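Local coordinates for protein farnesyl diphosphate phosphatase YisP (Bacillus subtilis subsp. subtilis, PDB 3WE9) that hydrolyses farnesyl diphosphate to farnesol and diphosphate, an activity involved in biofilm formation, at residues 13-18 and 87-92; 101-106 and 125-130; 217-222 and 236-241. All coordinates share one frame; numbering follows the deposited sequence.

In the fold
From the N terminus, contact 1 brings helix 6-25 against helix 84-94 and closes the longest of three loops, which holds helix 38-54 and the unmodelled residues 57-81. Helix 98-107 follows directly; contact 2 joins it to helix 118-140 across 18 intervening residues. Contact 3 comes last, turning helix 228-250 back onto helix 199-221 across 13. The three closures lie in series along the chain, none nesting in or crossing another. Contacts 1 and 2 touch through the edge-to-face rings of F87 and F101. Contact 3 lies apart, its nearest atoms about 10 Å from contact 2 and about 16 Å from contact 1.

Contact 1: 13-18 and 87-92; sequences EAYQQC and FDHAYR
Y15 reaches from helix 6-25 to H89 and A90 on helix 84-94, and its ring and hydroxyl make this contact. The bond from CA to CB points neither toward nor away from residues 87-92, and neither CB nor CG meets anything of them. At chi1 -93° the ring then swings over to the other helix. Further along, the CE2 side of the ring comes up against the imidazole of H89. The two ring planes stand almost perpendicular, at 89°, with centroids 5.5 Å apart; the imidazole is probably turned over in the model and its approach to OH is too short, so its atom-by-atom contacts are doubtful. In the all-helical terpene-synthase fold of this monomer, the tyrosine thus spans two helices; the closest CA atoms of residues 13-18 and 87-92, those of Y15 and F87, are 8.1 Å apart. CZ approaches the methyl of A90, lying 4.4 Å from its CB. The tip, OH, lies 3.4 Å from CB of A90. It also comes within 3.2 Å of A90 N, but the angle is poor and no hydrogen bond results. Y15 also touches A86 of the same helix 84-94, and Q42 of helix 38-54 adjoins it too.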
ATOM      1  N   GLU A  13       9.848  23.002  -1.099  1.00 37.59           N
ATOM      2  CA  GLU A  13       8.743  23.243  -0.182  1.00 38.49           C
ATOM      3  C   GLU A  13       7.662  22.204  -0.432  1.00 36.69           C
ATOM      4  O   GLU A  13       7.154  21.588   0.505  1.00 36.42           O
ATOM      5  CB  GLU A  13       8.160  24.641  -0.395  1.00 41.29           C
ATOM      6  CG  GLU A  13       8.908  25.741   0.327  1.00 46.15           C
ATOM      7  CD  GLU A  13       8.277  27.103   0.116  1.00 48.39           C
ATOM      8  OE1 GLU A  13       7.044  27.224   0.297  1.00 50.09           O
ATOM      9  OE2 GLU A  13       9.016  28.052  -0.227  1.00 50.75           O
ATOM     10  N   ALA A  14       7.320  22.016  -1.705  1.00 35.21           N
ATOM     11  CA  ALA A  14       6.304  21.052  -2.103  1.00 33.45           C
ATOM     12  C   ALA A  14       6.668  19.636  -1.670  1.00 32.93           C
ATOM     13  O   ALA A  14       5.796  18.867  -1.272  1.00 31.70           O
ATOM     14  CB  ALA A  14       6.098  21.102  -3.612  1.00 31.59           C
ATOM     15  N   TYR A  15       7.950  19.284  -1.758  1.00 33.09           N
ATOM     16  CA  TYR A  15       8.392  17.951  -1.349  1.00 32.35           C
ATOM     17  C   TYR A  15       8.171  17.742   0.152  1.00 33.38           C
ATOM     18  O   TYR A  15       7.631  16.719   0.575  1.00 30.92           O
ATOM     19  CB  TYR A  15       9.876  17.745  -1.668  1.00 30.13           C
ATOM     20  CG  TYR A  15      10.174  17.108  -3.016  1.00 27.46           C
ATOM     21  CD1 TYR A  15       9.574  15.902  -3.393  1.00 26.73           C
ATOM     22  CD2 TYR A  15      11.120  17.668  -3.880  1.00 26.95           C
ATOM     23  CE1 TYR A  15       9.918  15.263  -4.597  1.00 21.41           C
ATOM     24  CE2 TYR A  15      11.470  17.042  -5.079  1.00 23.56           C
ATOM     25  CZ  TYR A  15      10.868  15.838  -5.431  1.00 24.86           C
ATOM     26  OH  TYR A  15      11.226  15.202  -6.603  1.00 22.05           O
ATOM     27  N   GLN A  16       8.605  18.711   0.953  1.00 34.84           N
ATOM     28  CA  GLN A  16       8.442  18.623   2.399  1.00 36.52           C
ATOM     29  C   GLN A  16       6.983  18.424   2.765  1.00 36.32           C
ATOM     30  O   GLN A  16       6.657  17.663   3.675  1.00 35.70           O
ATOM     31  CB  GLN A  16       8.979  19.880   3.082  1.00 38.61           C
ATOM     32  CG  GLN A  16      10.485  19.911   3.149  1.00 42.99           C
ATOM     33  CD  GLN A  16      11.055  18.583   3.616  1.00 44.83           C
ATOM     34  OE1 GLN A  16      10.685  18.073   4.674  1.00 47.48           O
ATOM     35  NE2 GLN A  16      11.957  18.015   2.823  1.00 45.41           N
ATOM     36  N   GLN A  17       6.104  19.107   2.048  1.00 36.42           N
ATOM     37  CA  GLN A  17       4.685  18.979   2.312  1.00 37.71           C
ATOM     38  C   GLN A  17       4.220  17.590   1.889  1.00 36.33           C
ATOM     39  O   GLN A  17       3.316  17.017   2.496  1.00 35.83           O
ATOM     40  CB  GLN A  17       3.924  20.081   1.577  1.00 40.11           C
ATOM     41  CG  GLN A  17       4.387  21.462   2.017  1.00 44.42           C
ATOM     42  CD  GLN A  17       3.600  22.590   1.390  1.00 47.06           C
ATOM     43  OE1 GLN A  17       3.872  23.766   1.648  1.00 48.69           O
ATOM     44  NE2 GLN A  17       2.617  22.246   0.566  1.00 48.37           N
ATOM     45  N   CYS A  18       4.843  17.039   0.850  1.00 33.93           N
ATOM     46  CA  CYS A  18       4.487  15.695   0.409  1.00 32.23           C
ATOM     47  C   CYS A  18       4.853  14.732   1.535  1.00 31.88           C
ATOM     48  O   CYS A  18       4.139  13.765   1.791  1.00 31.69           O
ATOM     49  CB  CYS A  18       5.246  15.314  -0.869  1.00 31.36           C
ATOM     50  SG  CYS A  18       4.606  16.061  -2.394  1.00 29.11           S
ATOM     51  N   PHE A  87       6.056  16.807  -7.900  1.00 32.97           N
ATOM     52  CA  PHE A  87       5.744  15.614  -8.674  1.00 33.02           C
ATOM     53  C   PHE A  87       6.408  15.641 -10.047  1.00 31.60           C
ATOM     54  O   PHE A  87       6.919  14.620 -10.512  1.00 28.26           O
ATOM     55  CB  PHE A  87       4.229  15.454  -8.824  1.00 35.19           C
ATOM     56  CG  PHE A  87       3.829  14.182  -9.499  1.00 36.98           C
ATOM     57  CD1 PHE A  87       3.699  14.123 -10.884  1.00 36.57           C
ATOM     58  CD2 PHE A  87       3.620  13.023  -8.753  1.00 37.68           C
ATOM     59  CE1 PHE A  87       3.366  12.933 -11.517  1.00 36.96           C
ATOM     60  CE2 PHE A  87       3.287  11.827  -9.377  1.00 37.50           C
ATOM     61  CZ  PHE A  87       3.160  11.783 -10.765  1.00 37.31           C
ATOM     62  N   ASP A  88       6.398  16.802 -10.699  1.00 30.15           N
ATOM     63  CA  ASP A  88       7.033  16.916 -12.007  1.00 28.85           C
ATOM     64  C   ASP A  88       8.535  16.730 -11.849  1.00 24.93           C
ATOM     65  O   ASP A  88       9.189  16.135 -12.701  1.00 25.06           O
ATOM     66  CB  ASP A  88       6.768  18.280 -12.643  1.00 32.20           C
ATOM     67  CG  ASP A  88       7.560  18.479 -13.930  1.00 34.21           C
ATOM     68  OD1 ASP A  88       7.349  17.707 -14.893  1.00 36.66           O
ATOM     69  OD2 ASP A  88       8.401  19.403 -13.978  1.00 36.07           O
ATOM     70  N   HIS A  89       9.083  17.252 -10.755  1.00 23.42           N
ATOM     71  CA  HIS A  89      10.510  17.119 -10.505  1.00 21.38           C
ATOM     72  C   HIS A  89      10.869  15.641 -10.382  1.00 21.31           C
ATOM     73  O   HIS A  89      11.827  15.169 -11.000  1.00 19.61           O
ATOM     74  CB  HIS A  89      10.912  17.840  -9.218  1.00 19.56           C
ATOM     75  CG  HIS A  89      12.355  17.660  -8.862  1.00 20.32           C
ATOM     76  ND1 HIS A  89      13.361  18.428  -9.411  1.00 22.58           N
ATOM     77  CD2 HIS A  89      12.966  16.765  -8.051  1.00 20.15           C
ATOM     78  CE1 HIS A  89      14.528  18.013  -8.952  1.00 20.26           C
ATOM     79  NE2 HIS A  89      14.317  17.005  -8.125  1.00 24.47           N
ATOM     80  N   ALA A  90      10.104  14.918  -9.567  1.00 22.25           N
ATOM     81  CA  ALA A  90      10.339  13.491  -9.356  1.00 21.24           C
ATOM     82  C   ALA A  90      10.215  12.740 -10.676  1.00 21.32           C
ATOM     83  O   ALA A  90      11.012  11.854 -10.992  1.00 20.24           O
ATOM     84  CB  ALA A  90       9.336  12.942  -8.353  1.00 23.98           C
ATOM     85  N   TYR A  91       9.204  13.114 -11.450  1.00 22.99           N
ATOM     86  CA  TYR A  91       8.938  12.497 -12.737  1.00 25.57           C
ATOM     87  C   TYR A  91      10.129  12.623 -13.687  1.00 25.54           C
ATOM     88  O   TYR A  91      10.533  11.655 -14.337  1.00 24.69           O
ATOM     89  CB  TYR A  91       7.714  13.157 -13.367  1.00 31.03           C
ATOM     90  CG  TYR A  91       7.150  12.404 -14.543  1.00 36.10           C
ATOM     91  CD1 TYR A  91       6.232  11.372 -14.355  1.00 39.20           C
ATOM     92  CD2 TYR A  91       7.540  12.713 -15.844  1.00 37.51           C
ATOM     93  CE1 TYR A  91       5.710  10.667 -15.434  1.00 41.78           C
ATOM     94  CE2 TYR A  91       7.028  12.014 -16.932  1.00 41.23           C
ATOM     95  CZ  TYR A  91       6.112  10.993 -16.719  1.00 43.56           C
ATOM     96  OH  TYR A  91       5.592  10.306 -17.793  1.00 46.68           O
ATOM     97  N   ARG A  92      10.684  13.829 -13.763  1.00 24.41           N
ATOM     98  CA  ARG A  92      11.816  14.104 -14.638  1.00 24.93           C
ATOM     99  C   ARG A  92      13.134  13.554 -14.102  1.00 23.51           C
ATOM    100  O   ARG A  92      14.022  13.176 -14.866  1.00 22.93           O
ATOM    101  CB  ARG A  92      11.941  15.615 -14.852  1.00 26.58           C
ATOM    102  CG  ARG A  92      10.829  16.224 -15.694  1.00 27.90           C
ATOM    103  CD  ARG A  92      10.877  17.741 -15.619  1.00 32.13           C
ATOM    104  NE  ARG A  92      12.256  18.190 -15.499  1.00 35.43           N
ATOM    105  CZ  ARG A  92      12.745  18.835 -14.444  1.00 33.78           C
ATOM    106  NH1 ARG A  92      11.969  19.123 -13.409  1.00 32.26           N
ATOM    107  NH2 ARG A  92      14.026  19.162 -14.419  1.00 34.83           N
TER

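Contact 2: 101-106 and 125-130; sequences FREFIA and AYRTGG
F104 of helix 98-107 sets the edge of its phenyl ring against the backbone of T128 on helix 118-140, two helices of the all-alpha terpene-synthase fold. The carbonyl oxygen T128 O lies near the ring plane, 3.4 Å from CD2 of F104, so the polarised rim of the ring faces the oxygen. CE2 of F104 also meets the threonine side chain, 3.9 Å from CB of T128. With CG of F104 anti to the backbone N (chi1 -169°), the ring swings closer to the second helix than its CB direction alone would bring it. At the more open side, the carboxylate of E103 lies alongside the aliphatic part of R127, OE2 of E103 being 4.5 Å from CG of R127; their charged groups do not meet.

The short helical segments come within 8.2 Å at their axes and their directions make an angle of 123°. Helix 38-54, through C51 and A54, and M135 of helix 118-140 also pack on F104, and a bound triethylene glycol, probably from crystallisation, lies about 4 Å from its side chain. T128 OG1 is tied by hydrogen bonds to Y124 O and to Q160 NE2. A wider pi-type turn spans 126-130, where G130 N bonds to A125 O at 2.9 Å. In this widened turn R127 O, buried here, has no hydrogen-bonding partner in the model; it faces CA of F104 at 3.6 Å.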
ATOM      1  N   PHE A 101       0.107   5.726 -13.253  1.00 31.06           N
ATOM      2  CA  PHE A 101      -0.554   6.873 -12.643  1.00 31.31           C
ATOM      3  C   PHE A 101      -1.967   7.006 -13.207  1.00 33.29           C
ATOM      4  O   PHE A 101      -2.911   7.321 -12.474  1.00 31.94           O
ATOM      5  CB  PHE A 101       0.255   8.146 -12.902  1.00 31.58           C
ATOM      6  CG  PHE A 101       1.569   8.182 -12.176  1.00 30.81           C
ATOM      7  CD1 PHE A 101       1.631   8.549 -10.832  1.00 30.80           C
ATOM      8  CD2 PHE A 101       2.738   7.803 -12.821  1.00 29.59           C
ATOM      9  CE1 PHE A 101       2.847   8.536 -10.140  1.00 29.69           C
ATOM     10  CE2 PHE A 101       3.957   7.784 -12.143  1.00 29.78           C
ATOM     11  CZ  PHE A 101       4.012   8.151 -10.800  1.00 29.53           C
ATOM     12  N   ARG A 102      -2.107   6.758 -14.507  1.00 33.47           N
ATOM     13  CA  ARG A 102      -3.413   6.832 -15.153  1.00 36.69           C
ATOM     14  C   ARG A 102      -4.269   5.709 -14.580  1.00 36.72           C
ATOM     15  O   ARG A 102      -5.397   5.932 -14.140  1.00 38.05           O
ATOM     16  CB  ARG A 102      -3.275   6.645 -16.667  1.00 37.55           C
ATOM     17  CG  ARG A 102      -2.353   7.649 -17.341  1.00 41.46           C
ATOM     18  CD  ARG A 102      -2.166   7.303 -18.811  1.00 44.19           C
ATOM     19  NE  ARG A 102      -1.187   8.165 -19.467  1.00 46.76           N
ATOM     20  CZ  ARG A 102      -1.301   9.485 -19.565  1.00 48.00           C
ATOM     21  NH1 ARG A 102      -2.354  10.106 -19.048  1.00 47.69           N
ATOM     22  NH2 ARG A 102      -0.361  10.188 -20.186  1.00 49.21           N
ATOM     23  N   GLU A 103      -3.709   4.503 -14.591  1.00 37.28           N
ATOM     24  CA  GLU A 103      -4.385   3.321 -14.069  1.00 38.58           C
ATOM     25  C   GLU A 103      -4.984   3.596 -12.696  1.00 37.30           C
ATOM     26  O   GLU A 103      -6.160   3.328 -12.456  1.00 37.42           O
ATOM     27  CB  GLU A 103      -3.396   2.159 -13.973  1.00 41.51           C
ATOM     28  CG  GLU A 103      -3.394   1.228 -15.168  1.00 46.95           C
ATOM     29  CD  GLU A 103      -4.439   0.134 -15.044  1.00 50.48           C
ATOM     30  OE1 GLU A 103      -5.649   0.455 -15.034  1.00 50.64           O
ATOM     31  OE2 GLU A 103      -4.045  -1.049 -14.948  1.00 53.66           O
ATOM     32  N   PHE A 104      -4.163   4.138 -11.803  1.00 35.14           N
ATOM     33  CA  PHE A 104      -4.591   4.443 -10.446  1.00 33.85           C
ATOM     34  C   PHE A 104      -5.782   5.400 -10.437  1.00 34.39           C
ATOM     35  O   PHE A 104      -6.767   5.166  -9.739  1.00 33.59           O
ATOM     36  CB  PHE A 104      -3.420   5.038  -9.658  1.00 31.85           C
ATOM     37  CG  PHE A 104      -3.675   5.155  -8.182  1.00 31.52           C
ATOM     38  CD1 PHE A 104      -4.372   6.240  -7.663  1.00 31.28           C
ATOM     39  CD2 PHE A 104      -3.225   4.168  -7.310  1.00 30.43           C
ATOM     40  CE1 PHE A 104      -4.617   6.345  -6.294  1.00 31.95           C
ATOM     41  CE2 PHE A 104      -3.464   4.261  -5.937  1.00 31.21           C
ATOM     42  CZ  PHE A 104      -4.160   5.350  -5.429  1.00 30.98           C
ATOM     43  N   ILE A 105      -5.694   6.471 -11.219  1.00 34.60           N
ATOM     44  CA  ILE A 105      -6.773   7.451 -11.291  1.00 37.60           C
ATOM     45  C   ILE A 105      -8.087   6.805 -11.724  1.00 37.94           C
ATOM     46  O   ILE A 105      -9.120   7.004 -11.086  1.00 38.62           O
ATOM     47  CB  ILE A 105      -6.441   8.593 -12.278  1.00 37.80           C
ATOM     48  CG1 ILE A 105      -5.316   9.462 -11.715  1.00 39.30           C
ATOM     49  CG2 ILE A 105      -7.685   9.441 -12.533  1.00 40.27           C
ATOM     50  CD1 ILE A 105      -5.667  10.125 -10.399  1.00 38.99           C
ATOM     51  N   ALA A 106      -8.041   6.037 -12.808  1.00 38.01           N
ATOM     52  CA  ALA A 106      -9.229   5.372 -13.320  1.00 39.75           C
ATOM     53  C   ALA A 106      -9.875   4.476 -12.268  1.00 41.89           C
ATOM     54  O   ALA A 106     -11.098   4.411 -12.162  1.00 40.09           O
ATOM     55  CB  ALA A 106      -8.868   4.553 -14.565  1.00 39.01           C
ATOM     56  N   ALA A 125      -6.933  -4.409  -6.182  1.00 19.37           N
ATOM     57  CA  ALA A 125      -5.691  -4.167  -5.452  1.00 18.54           C
ATOM     58  C   ALA A 125      -4.572  -3.977  -6.474  1.00 20.03           C
ATOM     59  O   ALA A 125      -3.630  -3.220  -6.257  1.00 17.55           O
ATOM     60  CB  ALA A 125      -5.379  -5.351  -4.545  1.00 16.99           C
ATOM     61  N   TYR A 126      -4.694  -4.680  -7.594  1.00 22.33           N
ATOM     62  CA  TYR A 126      -3.710  -4.606  -8.666  1.00 25.75           C
ATOM     63  C   TYR A 126      -3.686  -3.225  -9.312  1.00 26.28           C
ATOM     64  O   TYR A 126      -2.616  -2.642  -9.505  1.00 24.93           O
ATOM     65  CB  TYR A 126      -4.017  -5.675  -9.723  1.00 27.87           C
ATOM     66  CG  TYR A 126      -3.196  -5.559 -10.993  1.00 31.01           C
ATOM     67  CD1 TYR A 126      -1.803  -5.598 -10.954  1.00 32.84           C
ATOM     68  CD2 TYR A 126      -3.815  -5.405 -12.232  1.00 34.46           C
ATOM     69  CE1 TYR A 126      -1.042  -5.487 -12.120  1.00 35.57           C
ATOM     70  CE2 TYR A 126      -3.067  -5.292 -13.406  1.00 35.80           C
ATOM     71  CZ  TYR A 126      -1.683  -5.335 -13.341  1.00 36.53           C
ATOM     72  OH  TYR A 126      -0.940  -5.236 -14.494  1.00 37.46           O
ATOM     73  N   ARG A 127      -4.867  -2.695  -9.615  1.00 25.92           N
ATOM     74  CA  ARG A 127      -4.984  -1.393 -10.268  1.00 28.64           C
ATOM     75  C   ARG A 127      -4.632  -0.211  -9.377  1.00 27.79           C
ATOM     76  O   ARG A 127      -4.390   0.888  -9.873  1.00 27.57           O
ATOM     77  CB  ARG A 127      -6.404  -1.198 -10.810  1.00 29.71           C
ATOM     78  CG  ARG A 127      -6.891  -2.303 -11.729  1.00 34.55           C
ATOM     79  CD  ARG A 127      -8.300  -1.991 -12.239  1.00 37.50           C
ATOM     80  NE  ARG A 127      -9.237  -1.739 -11.143  1.00 41.87           N
ATOM     81  CZ  ARG A 127     -10.222  -2.563 -10.786  1.00 40.54           C
ATOM     82  NH1 ARG A 127     -10.411  -3.701 -11.436  1.00 41.17           N
ATOM     83  NH2 ARG A 127     -11.024  -2.247  -9.781  1.00 39.87           N
ATOM     84  N   THR A 128      -4.619  -0.425  -8.063  1.00 26.73           N
ATOM     85  CA  THR A 128      -4.292   0.654  -7.139  1.00 24.28           C
ATOM     86  C   THR A 128      -2.925   0.415  -6.485  1.00 24.28           C
ATOM     87  O   THR A 128      -1.941   1.073  -6.841  1.00 22.79           O
ATOM     88  CB  THR A 128      -5.402   0.826  -6.065  1.00 25.10           C
ATOM     89  OG1 THR A 128      -5.689  -0.437  -5.443  1.00 23.82           O
ATOM     90  CG2 THR A 128      -6.683   1.368  -6.710  1.00 24.88           C
ATOM     91  N   GLY A 129      -2.860  -0.524  -5.543  1.00 20.84           N
ATOM     92  CA  GLY A 129      -1.592  -0.824  -4.895  1.00 21.46           C
ATOM     93  C   GLY A 129      -0.537  -1.318  -5.873  1.00 19.29           C
ATOM     94  O   GLY A 129       0.617  -0.892  -5.818  1.00 18.56           O
ATOM     95  N   GLY A 130      -0.928  -2.222  -6.769  1.00 17.95           N
ATOM     96  CA  GLY A 130       0.017  -2.743  -7.746  1.00 18.99           C
ATOM     97  C   GLY A 130       0.553  -1.636  -8.636  1.00 19.48           C
ATOM     98  O   GLY A 130       1.744  -1.601  -8.973  1.00 18.08           O
TER

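Contact 3: 217-222 and 236-241; sequences EECQDA and AALHLH
Q220 extends with CG anti to its backbone nitrogen (chi1 179°), then bends at chi2 (70°), which carries its amide over to the side chain of L238. The CB of L238 is directed toward the facing helix, and the side chain forks there, one methyl to each of two neighbours. CD1 takes the glutamine: it lies 3.4 Å from OE1 of Q220 and 3.7 Å from CA of the same residue, so the methyl fits against both the root and the bent tip of that chain. CD2 turns to C219 and packs 4.0 Å from its CB. Helices 199-221 and 228-250 follow one another in the chain and run roughly antiparallel here, forming a helical hairpin within the all-alpha terpene-synthase fold, with L238 packed at their interface. Between residues 217-222 and 236-241 the closest CA atoms are those of Q220 and L238, 7.2 Å apart. The amide oxygen that touches the methyl is also bonded: Q220 OE1 accepts from R242 NH1, consistent with the bent chain being held beside the leucine. R242 has a second partner on the first helix, its NH2 forming a salt bridge with E217 OE1. L155 of helix 145-165 also packs against L238.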
ATOM      1  N   GLU A 217       5.432 -12.811   0.198  1.00 22.75           N
ATOM      2  CA  GLU A 217       6.506 -13.800   0.109  1.00 25.17           C
ATOM      3  C   GLU A 217       7.214 -13.705  -1.244  1.00 26.20           C
ATOM      4  O   GLU A 217       8.421 -13.924  -1.354  1.00 24.15           O
ATOM      5  CB  GLU A 217       5.924 -15.204   0.309  1.00 30.47           C
ATOM      6  CG  GLU A 217       6.955 -16.322   0.443  1.00 38.48           C
ATOM      7  CD  GLU A 217       8.031 -16.017   1.480  1.00 42.80           C
ATOM      8  OE1 GLU A 217       7.698 -15.427   2.531  1.00 46.08           O
ATOM      9  OE2 GLU A 217       9.208 -16.375   1.246  1.00 46.04           O
ATOM     10  N   GLU A 218       6.442 -13.365  -2.267  1.00 26.83           N
ATOM     11  CA  GLU A 218       6.938 -13.216  -3.630  1.00 28.36           C
ATOM     12  C   GLU A 218       7.967 -12.088  -3.697  1.00 27.88           C
ATOM     13  O   GLU A 218       9.000 -12.205  -4.357  1.00 26.22           O
ATOM     14  CB  GLU A 218       5.756 -12.903  -4.539  1.00 30.54           C
ATOM     15  CG  GLU A 218       5.993 -13.036  -6.013  1.00 33.86           C
ATOM     16  CD  GLU A 218       4.679 -13.135  -6.757  1.00 33.99           C
ATOM     17  OE1 GLU A 218       4.339 -12.202  -7.513  1.00 33.75           O
ATOM     18  OE2 GLU A 218       3.976 -14.152  -6.564  1.00 36.57           O
ATOM     19  N   CYS A 219       7.676 -10.990  -3.010  1.00 27.60           N
ATOM     20  CA  CYS A 219       8.589  -9.855  -2.993  1.00 26.66           C
ATOM     21  C   CYS A 219       9.767 -10.190  -2.088  1.00 25.52           C
ATOM     22  O   CYS A 219      10.890  -9.751  -2.319  1.00 23.63           O
ATOM     23  CB  CYS A 219       7.880  -8.602  -2.475  1.00 25.93           C
ATOM     24  SG  CYS A 219       8.944  -7.142  -2.408  1.00 25.72           S
ATOM     25  N   GLN A 220       9.492 -10.972  -1.051  1.00 25.68           N
ATOM     26  CA  GLN A 220      10.519 -11.391  -0.103  1.00 27.35           C
ATOM     27  C   GLN A 220      11.594 -12.185  -0.838  1.00 27.58           C
ATOM     28  O   GLN A 220      12.789 -12.000  -0.598  1.00 27.24           O
ATOM     29  CB  GLN A 220       9.896 -12.256   0.999  1.00 28.50           C
ATOM     30  CG  GLN A 220      10.879 -12.777   2.040  1.00 30.49           C
ATOM     31  CD  GLN A 220      11.410 -11.684   2.954  1.00 33.41           C
ATOM     32  OE1 GLN A 220      10.642 -10.902   3.518  1.00 33.94           O
ATOM     33  NE2 GLN A 220      12.732 -11.633   3.115  1.00 35.51           N
ATOM     34  N   ASP A 221      11.165 -13.061  -1.744  1.00 27.55           N
ATOM     35  CA  ASP A 221      12.106 -13.877  -2.509  1.00 29.69           C
ATOM     36  C   ASP A 221      13.006 -13.031  -3.415  1.00 30.06           C
ATOM     37  O   ASP A 221      14.139 -13.418  -3.705  1.00 28.33           O
ATOM     38  CB  ASP A 221      11.371 -14.903  -3.382  1.00 30.62           C
ATOM     39  CG  ASP A 221      10.595 -15.926  -2.574  1.00 33.49           C
ATOM     40  OD1 ASP A 221      11.027 -16.278  -1.454  1.00 32.94           O
ATOM     41  OD2 ASP A 221       9.551 -16.392  -3.078  1.00 34.98           O
ATOM     42  N   ALA A 222      12.503 -11.884  -3.863  1.00 28.38           N
ATOM     43  CA  ALA A 222      13.272 -11.008  -4.745  1.00 28.09           C
ATOM     44  C   ALA A 222      14.005  -9.896  -3.997  1.00 27.47           C
ATOM     45  O   ALA A 222      14.649  -9.048  -4.611  1.00 27.60           O
ATOM     46  CB  ALA A 222      12.352 -10.406  -5.801  1.00 27.06           C
ATOM     47  N   ALA A 236      11.604  -3.340   5.224  1.00 21.20           N
ATOM     48  CA  ALA A 236      10.776  -2.700   6.239  1.00 20.59           C
ATOM     49  C   ALA A 236       9.296  -2.828   5.868  1.00 19.45           C
ATOM     50  O   ALA A 236       8.466  -3.209   6.697  1.00 21.13           O
ATOM     51  CB  ALA A 236      11.154  -1.230   6.372  1.00 18.30           C
ATOM     52  N   ALA A 237       8.974  -2.516   4.618  1.00 18.67           N
ATOM     53  CA  ALA A 237       7.592  -2.598   4.144  1.00 18.36           C
ATOM     54  C   ALA A 237       7.044  -4.012   4.331  1.00 17.17           C
ATOM     55  O   ALA A 237       5.913  -4.197   4.775  1.00 16.08           O
ATOM     56  CB  ALA A 237       7.521  -2.196   2.668  1.00 16.26           C
ATOM     57  N   LEU A 238       7.856  -5.005   3.980  1.00 17.66           N
ATOM     58  CA  LEU A 238       7.467  -6.399   4.120  1.00 20.08           C
ATOM     59  C   LEU A 238       7.191  -6.754   5.581  1.00 21.07           C
ATOM     60  O   LEU A 238       6.131  -7.288   5.910  1.00 20.07           O
ATOM     61  CB  LEU A 238       8.571  -7.307   3.569  1.00 21.48           C
ATOM     62  CG  LEU A 238       8.697  -7.334   2.043  1.00 24.30           C
ATOM     63  CD1 LEU A 238       9.938  -8.126   1.637  1.00 27.07           C
ATOM     64  CD2 LEU A 238       7.443  -7.958   1.447  1.00 24.39           C
ATOM     65  N   HIS A 239       8.150  -6.455   6.452  1.00 21.71           N
ATOM     66  CA  HIS A 239       8.011  -6.751   7.880  1.00 23.06           C
ATOM     67  C   HIS A 239       6.826  -6.049   8.529  1.00 20.62           C
ATOM     68  O   HIS A 239       6.099  -6.646   9.324  1.00 20.68           O
ATOM     69  CB  HIS A 239       9.289  -6.352   8.627  1.00 27.24           C
ATOM     70  CG  HIS A 239      10.387  -7.365   8.537  1.00 31.37           C
ATOM     71  ND1 HIS A 239      10.821  -7.889   7.339  1.00 34.86           N
ATOM     72  CD2 HIS A 239      11.136  -7.954   9.499  1.00 33.03           C
ATOM     73  CE1 HIS A 239      11.790  -8.759   7.567  1.00 35.46           C
ATOM     74  NE2 HIS A 239      12.001  -8.817   8.869  1.00 35.06           N
ATOM     75  N   LEU A 240       6.637  -4.778   8.193  1.00 19.03           N
ATOM     76  CA  LEU A 240       5.555  -3.984   8.762  1.00 18.94           C
ATOM     77  C   LEU A 240       4.166  -4.501   8.415  1.00 18.68           C
ATOM     78  O   LEU A 240       3.293  -4.572   9.278  1.00 17.84           O
ATOM     79  CB  LEU A 240       5.677  -2.523   8.316  1.00 20.38           C
ATOM     80  CG  LEU A 240       6.874  -1.753   8.892  1.00 24.16           C
ATOM     81  CD1 LEU A 240       6.994  -0.389   8.218  1.00 23.04           C
ATOM     82  CD2 LEU A 240       6.698  -1.599  10.399  1.00 20.80           C
ATOM     83  N   HIS A 241       3.962  -4.866   7.153  1.00 16.53           N
ATOM     84  CA  HIS A 241       2.652  -5.343   6.727  1.00 17.83           C
ATOM     85  C   HIS A 241       2.360  -6.765   7.168  1.00 18.22           C
ATOM     86  O   HIS A 241       1.203  -7.125   7.368  1.00 16.81           O
ATOM     87  CB  HIS A 241       2.510  -5.127   5.221  1.00 16.41           C
ATOM     88  CG  HIS A 241       2.483  -3.678   4.858  1.00 14.49           C
ATOM     89  ND1 HIS A 241       1.364  -2.893   5.040  1.00 17.20           N
ATOM     90  CD2 HIS A 241       3.473  -2.834   4.482  1.00 12.24           C
ATOM     91  CE1 HIS A 241       1.665  -1.630   4.796  1.00 13.78           C
ATOM     92  NE2 HIS A 241       2.940  -1.566   4.457  1.00 17.97           N
TER